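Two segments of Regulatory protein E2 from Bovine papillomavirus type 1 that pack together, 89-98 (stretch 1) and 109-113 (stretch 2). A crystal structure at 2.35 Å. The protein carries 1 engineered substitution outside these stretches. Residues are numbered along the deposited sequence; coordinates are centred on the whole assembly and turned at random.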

# COMPACT_ATOMS: atom_id res chain seq x y z
N ASP A 89 -17.05 2.47 -7.04
CA ASP A 89 -17.33 2.75 -8.45
C ASP A 89 -16.09 3.12 -9.27
O ASP A 89 -16.01 2.83 -10.47
CB ASP A 89 -18.35 3.90 -8.58
CG ASP A 89 -19.80 3.45 -8.47
OD1 ASP A 89 -20.06 2.34 -7.94
OD2 ASP A 89 -20.68 4.21 -8.92
N GLU A 90 -15.14 3.77 -8.60
CA GLU A 90 -13.91 4.28 -9.21
C GLU A 90 -13.08 3.18 -9.88
O GLU A 90 -13.25 2.00 -9.57
CB GLU A 90 -13.06 4.97 -8.14
CG GLU A 90 -13.78 6.08 -7.37
CD GLU A 90 -12.91 6.71 -6.29
OE1 GLU A 90 -13.46 7.49 -5.47
OE2 GLU A 90 -11.69 6.44 -6.26
N PRO A 91 -12.18 3.55 -10.81
CA PRO A 91 -11.28 2.54 -11.38
C PRO A 91 -10.16 2.19 -10.41
O PRO A 91 -9.54 3.08 -9.82
CB PRO A 91 -10.71 3.23 -12.63
CG PRO A 91 -11.41 4.56 -12.74
CD PRO A 91 -11.94 4.88 -11.39
N TRP A 92 -9.90 0.90 -10.24
CA TRP A 92 -8.86 0.40 -9.35
C TRP A 92 -8.01 -0.59 -10.11
O TRP A 92 -8.52 -1.59 -10.61
CB TRP A 92 -9.46 -0.28 -8.12
CG TRP A 92 -10.11 0.67 -7.18
CD1 TRP A 92 -11.41 1.08 -7.19
CD2 TRP A 92 -9.49 1.34 -6.08
NE1 TRP A 92 -11.64 1.97 -6.17
CE2 TRP A 92 -10.48 2.15 -5.47
CE3 TRP A 92 -8.19 1.34 -5.54
CZ2 TRP A 92 -10.21 2.95 -4.35
CZ3 TRP A 92 -7.92 2.14 -4.43
CH2 TRP A 92 -8.93 2.93 -3.85
N SER A 93 -6.72 -0.33 -10.19
CA SER A 93 -5.81 -1.27 -10.84
C SER A 93 -5.24 -2.29 -9.84
O SER A 93 -5.52 -2.24 -8.63
CB SER A 93 -4.69 -0.51 -11.53
OG SER A 93 -3.86 0.10 -10.56
N LEU A 94 -4.44 -3.21 -10.38
CA LEU A 94 -3.71 -4.16 -9.56
C LEU A 94 -2.79 -3.44 -8.57
O LEU A 94 -2.79 -3.75 -7.38
CB LEU A 94 -2.91 -5.11 -10.45
CG LEU A 94 -3.72 -6.17 -11.21
CD1 LEU A 94 -2.85 -6.85 -12.24
CD2 LEU A 94 -4.32 -7.20 -10.26
N LEU A 95 -2.04 -2.45 -9.05
CA LEU A 95 -1.11 -1.72 -8.19
C LEU A 95 -1.79 -0.86 -7.12
O LEU A 95 -1.27 -0.75 -6.00
CB LEU A 95 -0.14 -0.89 -9.02
CG LEU A 95 0.95 -1.72 -9.71
CD1 LEU A 95 1.83 -0.83 -10.56
CD2 LEU A 95 1.80 -2.52 -8.70
N ASP A 96 -2.94 -0.27 -7.45
CA ASP A 96 -3.70 0.53 -6.47
C ASP A 96 -4.13 -0.34 -5.30
O ASP A 96 -4.26 0.13 -4.18
CB ASP A 96 -4.95 1.15 -7.11
CG ASP A 96 -4.64 2.01 -8.32
OD1 ASP A 96 -3.65 2.76 -8.29
OD2 ASP A 96 -5.41 1.93 -9.30
N THR A 97 -4.33 -1.62 -5.58
CA THR A 97 -4.85 -2.56 -4.60
C THR A 97 -3.80 -3.61 -4.21
O THR A 97 -4.14 -4.74 -3.84
CB THR A 97 -6.13 -3.24 -5.13
OG1 THR A 97 -5.89 -3.76 -6.44
CG2 THR A 97 -7.27 -2.24 -5.21
N SER A 98 -2.53 -3.22 -4.31
CA SER A 98 -1.42 -4.09 -3.92
C SER A 98 -1.00 -3.84 -2.47
O SER A 98 -1.20 -2.75 -1.93
CB SER A 98 -0.23 -3.95 -4.88
OG SER A 98 0.34 -2.65 -4.80
N CYS A 109 -3.72 2.08 4.26
CA CYS A 109 -4.72 2.76 3.44
C CYS A 109 -4.41 2.59 1.95
O CYS A 109 -3.24 2.48 1.56
CB CYS A 109 -4.86 4.25 3.81
SG CYS A 109 -3.49 5.37 3.35
N PHE A 110 -5.45 2.56 1.13
CA PHE A 110 -5.28 2.44 -0.31
C PHE A 110 -4.99 3.81 -0.92
O PHE A 110 -5.42 4.84 -0.38
CB PHE A 110 -6.47 1.72 -0.95
CG PHE A 110 -6.74 0.36 -0.36
CD1 PHE A 110 -7.79 0.16 0.54
CD2 PHE A 110 -5.93 -0.73 -0.68
CE1 PHE A 110 -8.03 -1.09 1.09
CE2 PHE A 110 -6.17 -2.00 -0.13
CZ PHE A 110 -7.22 -2.18 0.76
N LYS A 111 -4.23 3.82 -2.01
CA LYS A 111 -3.67 5.07 -2.53
C LYS A 111 -3.64 5.11 -4.05
O LYS A 111 -3.19 4.17 -4.69
CB LYS A 111 -2.24 5.29 -2.00
CG LYS A 111 -2.02 4.93 -0.54
CD LYS A 111 -0.67 5.43 -0.07
CE LYS A 111 -0.07 4.59 1.03
NZ LYS A 111 -1.03 3.98 1.99
N LYS A 112 -4.11 6.23 -4.61
CA LYS A 112 -3.99 6.48 -6.05
C LYS A 112 -3.42 7.88 -6.31
O LYS A 112 -3.54 8.78 -5.47
CB LYS A 112 -5.34 6.30 -6.76
CG LYS A 112 -5.94 4.89 -6.64
CD LYS A 112 -7.07 4.65 -7.62
CE LYS A 112 -8.35 5.31 -7.16
NZ LYS A 112 -9.56 4.74 -7.82
N GLY A 113 -2.79 8.06 -7.47
CA GLY A 113 -2.25 9.35 -7.88
C GLY A 113 -0.86 9.60 -7.31
O GLY A 113 -0.69 10.40 -6.39

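A lysine can serve a folded protein as a long arm that carries its charge to where oxygens and an aromatic face can receive it, and this contact between a looping segment and a strand is a compact example. No backbone hydrogen bond joins the two stretches; their nearest CA atoms, those of Asp 96 and Lys 112, lie 6.0 Å apart. Both hydrogen bonds across the contact come from the Lys 112 side chain, one to a carboxylate and one to a main-chain carbonyl.

Lys 112 leaves the strand with its CA-to-CB bond sideways to the loop. Its chi angles run m, t, m, t, and the bend at chi3 accompanies a course that brings the ammonium group across the indole of Trp 92. There Lys 112 CE sits 4.0 Å from the centroid of the Trp 92 six-membered ring, almost on its normal, while Lys 112 NZ stands 3.7 Å from that of the five-membered ring: a CH-pi contact beside a cation-pi one. Lys 112 NZ also donates to Pro 91 O at 2.6 Å and to Glu 90 OE2 at 3.1 Å, the latter as a salt bridge. Glu 90 points toward the strand; its chi1 m and extended chi2 (178°) carry the carboxylate to the amine, and chi3 sets the orientation of its oxygens.

Trp 92 (chi1 m, chi2 89°) also touches the strand through CZ3, 3.8 Å from Phe 110 CB. Phe 110, likewise m, points toward the loop and rests its CD2 4.0 Å from Asp 96 O.

Bonds within the loop brace it. Asp 96, in the m rotamer, accepts through OD2 from Ser 93 N (2.8 Å) and Ser 93 OG (2.7 Å); its OD1 lies 3.5 Å from Lys 112 CG. Thr 97, chi1 p, returns OG1 to Ser 93 O at 2.7 Å. On the other stretch, Lys 111 has its CA-to-CB bond pointing away from the loop, and its NZ turns back to Cys 109 O at 2.7 Å.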